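Local coordinates for protein UDP-glucose:anthocyanidin 3-O-glucosyltransferase (Clitoria ternatea, PDB 4REL) that is a plant UDP-glycosyltransferase of the two-domain GT-B fold, modelled here with the ligand 3,5,7-trihydroxy-2-(4-hydroxyphenyl)-4h-chromen-4-one in its pocket, at residues N58-T63 against V101-Q106; E351-S354 against P358-C361. One frame throughout, in Å; residues are numbered along the deposited sequence.

Interaction 1. Residues N58-T63 against V101-Q106. With ACT (acetate ion), chain G.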
ATOM      1  N   ASN A  58      -8.000  24.874  -4.145  1.00 17.30           N
ATOM      2  CA  ASN A  58      -9.284  24.225  -3.874  1.00 14.94           C
ATOM      3  C   ASN A  58      -9.201  23.008  -2.937  1.00 13.14           C
ATOM      4  O   ASN A  58     -10.198  22.309  -2.729  1.00 14.05           O
ATOM      5  CB  ASN A  58     -10.040  23.893  -5.171  1.00 10.44           C
ATOM      6  CG  ASN A  58      -9.297  22.914  -6.067  1.00 13.98           C
ATOM      7  OD1 ASN A  58      -8.062  22.875  -6.098  1.00 13.73           O
ATOM      8  ND2 ASN A  58     -10.057  22.115  -6.809  1.00 12.27           N
ATOM      9  N   ILE A  59      -8.014  22.769  -2.377  1.00 10.02           N
ATOM     10  CA  ILE A  59      -7.850  21.767  -1.325  1.00  8.63           C
ATOM     11  C   ILE A  59      -7.596  22.490  -0.008  1.00 11.57           C
ATOM     12  O   ILE A  59      -6.710  23.353   0.084  1.00 13.25           O
ATOM     13  CB  ILE A  59      -6.680  20.793  -1.600  1.00  9.59           C
ATOM     14  CG1 ILE A  59      -6.925  20.017  -2.897  1.00  9.79           C
ATOM     15  CG2 ILE A  59      -6.513  19.845  -0.425  1.00  8.79           C
ATOM     16  CD1 ILE A  59      -5.790  19.053  -3.272  1.00  9.16           C
ATOM     17  N   ARG A  60      -8.389  22.166   1.005  1.00  7.27           N
ATOM     18  CA  ARG A  60      -8.220  22.769   2.319  1.00  8.54           C
ATOM     19  C   ARG A  60      -8.066  21.647   3.318  1.00 12.78           C
ATOM     20  O   ARG A  60      -8.685  20.597   3.164  1.00  9.36           O
ATOM     21  CB  ARG A  60      -9.430  23.628   2.678  1.00  9.25           C
ATOM     22  CG  ARG A  60      -9.575  24.849   1.782  1.00 12.55           C
ATOM     23  CD  ARG A  60     -10.940  25.512   1.916  1.00 17.19           C
ATOM     24  NE  ARG A  60     -11.083  26.602   0.944  1.00 23.01           N
ATOM     25  CZ  ARG A  60     -11.564  26.452  -0.288  1.00 24.44           C
ATOM     26  NH1 ARG A  60     -11.973  25.263  -0.703  1.00 22.11           N
ATOM     27  NH2 ARG A  60     -11.645  27.497  -1.106  1.00 22.10           N
ATOM     28  N   VAL A  61      -7.256  21.879   4.345  1.00 11.09           N
ATOM     29  CA  VAL A  61      -6.931  20.819   5.296  1.00 10.67           C
ATOM     30  C   VAL A  61      -7.560  21.109   6.650  1.00 11.46           C
ATOM     31  O   VAL A  61      -7.466  22.229   7.162  1.00 12.42           O
ATOM     32  CB  VAL A  61      -5.410  20.675   5.432  1.00 11.05           C
ATOM     33  CG1 VAL A  61      -5.060  19.647   6.506  1.00 12.24           C
ATOM     34  CG2 VAL A  61      -4.812  20.269   4.093  1.00 13.32           C
ATOM     35  N   PHE A  62      -8.229  20.106   7.217  1.00  7.90           N
ATOM     36  CA  PHE A  62      -8.872  20.256   8.520  1.00  9.49           C
ATOM     37  C   PHE A  62      -8.399  19.179   9.475  1.00 13.16           C
ATOM     38  O   PHE A  62      -7.935  18.119   9.045  1.00 12.98           O
ATOM     39  CB  PHE A  62     -10.397  20.241   8.366  1.00 10.05           C
ATOM     40  CG  PHE A  62     -10.899  21.294   7.415  1.00 10.60           C
ATOM     41  CD1 PHE A  62     -11.045  22.602   7.835  1.00 13.16           C
ATOM     42  CD2 PHE A  62     -11.179  20.983   6.088  1.00 10.51           C
ATOM     43  CE1 PHE A  62     -11.470  23.581   6.962  1.00 11.25           C
ATOM     44  CE2 PHE A  62     -11.610  21.964   5.206  1.00  9.59           C
ATOM     45  CZ  PHE A  62     -11.760  23.262   5.643  1.00 13.56           C
ATOM     46  N   THR A  63      -8.503  19.460  10.770  1.00  8.89           N
ATOM     47  CA  THR A  63      -7.954  18.560  11.784  1.00  7.19           C
ATOM     48  C   THR A  63      -9.015  18.036  12.747  1.00 11.43           C
ATOM     49  O   THR A  63      -9.785  18.810  13.321  1.00 11.54           O
ATOM     50  CB  THR A  63      -6.874  19.273  12.603  1.00 12.17           C
ATOM     51  OG1 THR A  63      -5.844  19.753  11.726  1.00 14.21           O
ATOM     52  CG2 THR A  63      -6.261  18.330  13.636  1.00 12.96           C
ATOM     53  N   VAL A 101     -17.524  22.686   6.291  1.00 10.01           N
ATOM     54  CA  VAL A 101     -18.720  23.410   5.895  1.00  8.50           C
ATOM     55  C   VAL A 101     -18.594  24.874   6.322  1.00 12.63           C
ATOM     56  O   VAL A 101     -18.955  25.777   5.571  1.00 12.85           O
ATOM     57  CB  VAL A 101     -19.981  22.733   6.485  1.00  8.61           C
ATOM     58  CG1 VAL A 101     -21.193  23.629   6.322  1.00 13.94           C
ATOM     59  CG2 VAL A 101     -20.216  21.375   5.808  1.00  8.46           C
ATOM     60  N   ALA A 102     -18.050  25.111   7.514  1.00  9.14           N
ATOM     61  CA  ALA A 102     -17.914  26.482   8.007  1.00 10.89           C
ATOM     62  C   ALA A 102     -16.945  27.300   7.145  1.00 13.41           C
ATOM     63  O   ALA A 102     -17.200  28.470   6.856  1.00 12.56           O
ATOM     64  CB  ALA A 102     -17.475  26.498   9.475  1.00 11.62           C
ATOM     65  N   GLU A 103     -15.849  26.683   6.707  1.00 11.46           N
ATOM     66  CA  GLU A 103     -14.838  27.397   5.929  0.50 10.87           C
ATOM     67  C   GLU A 103     -15.294  27.643   4.495  1.00 12.40           C
ATOM     68  O   GLU A 103     -15.137  28.748   3.954  1.00 12.68           O
ATOM     69  CB  GLU A 103     -13.505  26.635   5.940  0.50 12.44           C
ATOM     70  CG  GLU A 103     -12.429  27.211   5.010  0.50 16.01           C
ATOM     71  CD  GLU A 103     -11.968  28.600   5.416  0.50 17.88           C
ATOM     72  OE1 GLU A 103     -12.231  29.007   6.564  0.50 15.25           O
ATOM     73  OE2 GLU A 103     -11.339  29.289   4.588  0.50 20.62           O
ATOM     74  N   THR A 104     -15.875  26.618   3.881  1.00 11.34           N
ATOM     75  CA  THR A 104     -16.279  26.711   2.474  1.00 11.30           C
ATOM     76  C   THR A 104     -17.638  27.375   2.283  1.00 13.06           C
ATOM     77  O   THR A 104     -17.963  27.830   1.187  1.00 14.11           O
ATOM     78  CB  THR A 104     -16.339  25.323   1.812  1.00 10.07           C
ATOM     79  OG1 THR A 104     -17.333  24.526   2.470  1.00  9.25           O
ATOM     80  CG2 THR A 104     -14.985  24.629   1.886  1.00 11.61           C
ATOM     81  N   LYS A 105     -18.432  27.398   3.350  1.00 10.71           N
ATOM     82  CA  LYS A 105     -19.840  27.823   3.305  1.00 10.81           C
ATOM     83  C   LYS A 105     -20.683  26.952   2.373  1.00 15.54           C
ATOM     84  O   LYS A 105     -21.725  27.389   1.859  1.00 14.60           O
ATOM     85  CB  LYS A 105     -19.972  29.314   2.950  1.00  9.43           C
ATOM     86  CG  LYS A 105     -19.153  30.218   3.865  1.00 16.11           C
ATOM     87  CD  LYS A 105     -19.402  31.695   3.567  1.00 24.88           C
ATOM     88  CE  LYS A 105     -18.691  32.606   4.573  1.00 33.38           C
ATOM     89  NZ  LYS A 105     -19.134  32.383   5.996  1.00 25.97           N
ATOM     90  N   GLN A 106     -20.238  25.712   2.177  1.00 11.36           N
ATOM     91  CA  GLN A 106     -20.893  24.775   1.265  1.00 13.14           C
ATOM     92  C   GLN A 106     -21.172  23.467   1.977  1.00  9.74           C
ATOM     93  O   GLN A 106     -20.281  22.904   2.604  1.00 10.48           O
ATOM     94  CB  GLN A 106     -19.992  24.476   0.059  1.00 17.40           C
ATOM     95  CG  GLN A 106     -19.620  25.687  -0.799  1.00 17.36           C
ATOM     96  CD  GLN A 106     -18.580  25.336  -1.857  1.00 22.06           C
ATOM     97  OE1 GLN A 106     -17.628  24.604  -1.586  1.00 24.66           O
ATOM     98  NE2 GLN A 106     -18.770  25.839  -3.075  1.00 25.40           N
TER
HETATM   99  C   ACT G1006     -12.514  26.255  -4.192  1.00 33.80           C
HETATM  100  O   ACT G1006     -13.006  25.627  -3.228  1.00 25.92           O
HETATM  101  OXT ACT G1006     -11.651  27.148  -4.014  1.00 41.42           O
HETATM  102  CH3 ACT G1006     -13.074  26.023  -5.570  1.00 19.79           C
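R60 and F62, two residues apart on one face of strand 59-64, both reach toward the last turn of the helix, where E103 lies against each of them. The F62 ring presents its edge: CE1 stands 3.8 Å from E103 CB, with that carbon near the ring plane, an edge approach by E103. R60 meets the same residue through its aliphatic part, CD lying 3.8 Å from E103 CG in one of the two conformers deposited for E103. The two side chains cross at about a right angle. In that copy R60 NE and E103 OE2 are 4.5 Å apart, too far for a salt bridge, and any attraction between the charges is doubtful.

Because R60 is extended from CG to NE, its guanidinium runs on past the methyl of T104, whose CG2 is 4.0 Å from R60 NH1 and oblique to the guanidinium plane. Beyond, an acetate ion, probably from the crystallisation liquor, sits at the guanidinium edge. R60 NH1 donates to acetate O at 2.8 Å and R60 NH2 to acetate OXT at 2.9 Å, with a weak third bond from NH2 to O; S36 OG bonds the ion as well.

T104 OG1 accepts from Q106 N in an ST turn and bonds A100 O. F62 also packs on L99 and A100 of helix 89-104, which thus flanks strand 59-64, an edge strand of its parallel sheet, paired there with strand 36-42.

Interaction 2. Residues E351-S354 against P358-C361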
ATOM      1  N   GLU A 351       5.539   0.165  -7.071  1.00 11.52           N
ATOM      2  CA  GLU A 351       6.736   0.780  -7.627  1.00 10.24           C
ATOM      3  C   GLU A 351       7.622  -0.278  -8.271  1.00 12.79           C
ATOM      4  O   GLU A 351       8.230  -0.042  -9.315  1.00 12.59           O
ATOM      5  CB  GLU A 351       7.517   1.549  -6.546  1.00 14.79           C
ATOM      6  CG  GLU A 351       6.847   2.860  -6.126  1.00 19.39           C
ATOM      7  CD  GLU A 351       7.597   3.605  -5.032  1.00 25.85           C
ATOM      8  OE1 GLU A 351       8.575   3.065  -4.479  1.00 30.49           O
ATOM      9  OE2 GLU A 351       7.196   4.742  -4.714  1.00 32.72           O
ATOM     10  N   SER A 352       7.698  -1.445  -7.651  1.00  9.46           N
ATOM     11  CA  SER A 352       8.556  -2.490  -8.204  1.00  9.79           C
ATOM     12  C   SER A 352       8.034  -2.989  -9.553  1.00 11.45           C
ATOM     13  O   SER A 352       8.788  -3.081 -10.529  1.00 10.51           O
ATOM     14  CB  SER A 352       8.690  -3.645  -7.220  1.00  9.40           C
ATOM     15  OG  SER A 352       9.904  -4.348  -7.435  1.00 12.50           O
ATOM     16  N   VAL A 353       6.745  -3.303  -9.625  1.00  9.88           N
ATOM     17  CA  VAL A 353       6.225  -3.879 -10.866  1.00 11.06           C
ATOM     18  C   VAL A 353       6.172  -2.847 -11.986  1.00 11.45           C
ATOM     19  O   VAL A 353       6.339  -3.188 -13.154  1.00 11.73           O
ATOM     20  CB  VAL A 353       4.850  -4.576 -10.695  1.00 12.07           C
ATOM     21  CG1 VAL A 353       4.952  -5.733  -9.693  1.00 13.69           C
ATOM     22  CG2 VAL A 353       3.777  -3.585 -10.275  1.00 14.14           C
ATOM     23  N   SER A 354       5.962  -1.582 -11.639  1.00 11.77           N
ATOM     24  CA  SER A 354       5.894  -0.560 -12.676  1.00 11.83           C
ATOM     25  C   SER A 354       7.275  -0.282 -13.264  1.00 11.80           C
ATOM     26  O   SER A 354       7.393   0.286 -14.345  1.00 13.26           O
ATOM     27  CB  SER A 354       5.233   0.726 -12.161  1.00 16.71           C
ATOM     28  OG  SER A 354       5.968   1.284 -11.094  1.00 23.35           O
ATOM     29  N   PRO A 358      12.112  -7.498 -10.380  1.00 10.93           N
ATOM     30  CA  PRO A 358      11.601  -8.727  -9.766  1.00  7.61           C
ATOM     31  C   PRO A 358      11.826  -8.704  -8.257  1.00  9.36           C
ATOM     32  O   PRO A 358      12.664  -7.933  -7.781  1.00  8.20           O
ATOM     33  CB  PRO A 358      12.436  -9.824 -10.433  1.00 10.25           C
ATOM     34  CG  PRO A 358      13.702  -9.145 -10.819  1.00 12.81           C
ATOM     35  CD  PRO A 358      13.308  -7.745 -11.208  1.00 11.91           C
ATOM     36  N   MET A 359      11.080  -9.509  -7.505  1.00  7.78           N
ATOM     37  CA  MET A 359      11.111  -9.384  -6.047  1.00  9.38           C
ATOM     38  C   MET A 359      11.451 -10.667  -5.303  1.00 10.47           C
ATOM     39  O   MET A 359      11.175 -11.758  -5.776  1.00 11.76           O
ATOM     40  CB  MET A 359       9.766  -8.853  -5.548  1.00  9.23           C
ATOM     41  CG  MET A 359       9.573  -7.368  -5.808  1.00  7.70           C
ATOM     42  SD  MET A 359       7.868  -6.821  -5.632  1.00 11.63           S
ATOM     43  CE  MET A 359       7.175  -7.373  -7.196  1.00 10.43           C
ATOM     44  N   ILE A 360      12.072 -10.508  -4.134  1.00 11.18           N
ATOM     45  CA  ILE A 360      12.196 -11.579  -3.150  1.00  8.81           C
ATOM     46  C   ILE A 360      11.384 -11.108  -1.964  1.00  8.03           C
ATOM     47  O   ILE A 360      11.614 -10.008  -1.448  1.00 10.71           O
ATOM     48  CB  ILE A 360      13.650 -11.781  -2.701  1.00 12.31           C
ATOM     49  CG1 ILE A 360      14.498 -12.297  -3.859  1.00 10.13           C
ATOM     50  CG2 ILE A 360      13.721 -12.759  -1.513  1.00 10.28           C
ATOM     51  CD1 ILE A 360      16.000 -12.205  -3.612  1.00 11.27           C
ATOM     52  N   CYS A 361      10.429 -11.929  -1.537  1.00 10.54           N
ATOM     53  CA  CYS A 361       9.366 -11.480  -0.642  1.00  9.34           C
ATOM     54  C   CYS A 361       9.449 -12.136   0.722  1.00 10.10           C
ATOM     55  O   CYS A 361       9.603 -13.348   0.823  1.00 11.47           O
ATOM     56  CB  CYS A 361       8.003 -11.836  -1.234  1.00 13.40           C
ATOM     57  SG  CYS A 361       7.696 -11.145  -2.882  1.00 15.78           S
TER
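The nearest pair of CA atoms across the two segments is that of S352 and P358, 7.1 Å apart, as the chain leaves helix 346-354 and, after a short connection, enters strand 359-361. The two segments belong to a beta-alpha-beta unit, strand 337-342, helix 346-354, strand 359-361, within the second parallel sheet of the GT-B fold. Strand 359-361 is an inner strand there, as its backbone bonds alternate: P358 and I360 pair with strand 337-342, whereas M359 pairs with V381 and V383 on the other flank.

M359 carries the contact from the strand side, its side chain directed at the helix. Successive atoms of its chain lie along S352: M359 CG touches S352 OG at 3.4 Å, and M359 SD is 3.6 Å from S352 CB. These are van der Waals contacts; the polar partner of S352 OG is the carbonyl oxygen of V357, in the connection. That hydrogen bond ties the helix to the residue just before P358.

All three touching residues, S352, V353 and M359, are buried, and 132 Å² of surface is lost between the segments. F340 of the preceding strand is shared, touching both S352 and M359. V353 also touches V418, S354 touches V422, and P358 touches I411 and A415, so helix 409-425 packs against this end of the unit. The apolar end of the contact is methyl against methyl: a bend at chi3 of M359 (-79°) turns its terminal methyl out of the extended line of the chain, and M359 CE comes to lie 3.7 Å from V353 CG1.

The two contacts do not touch: their centres are 39 Å apart, their nearest atoms about 19 Å, and they fall on opposite sides of the chain's centre. Each joins a helix to a strand of a different parallel sheet, interaction 1 at an outer strand near the surface, 27 Å from the chain centre, interaction 2 at an inner, buried strand 13 Å from it. No residue of either lines the ligand pocket. P78 and L82 of the pocket lie on the chain between N58-T63 and V101-Q106, whereas F365, G366 and D367 follow closely after P358-C361. The link of both contacts to the pocket is thus one of chain position.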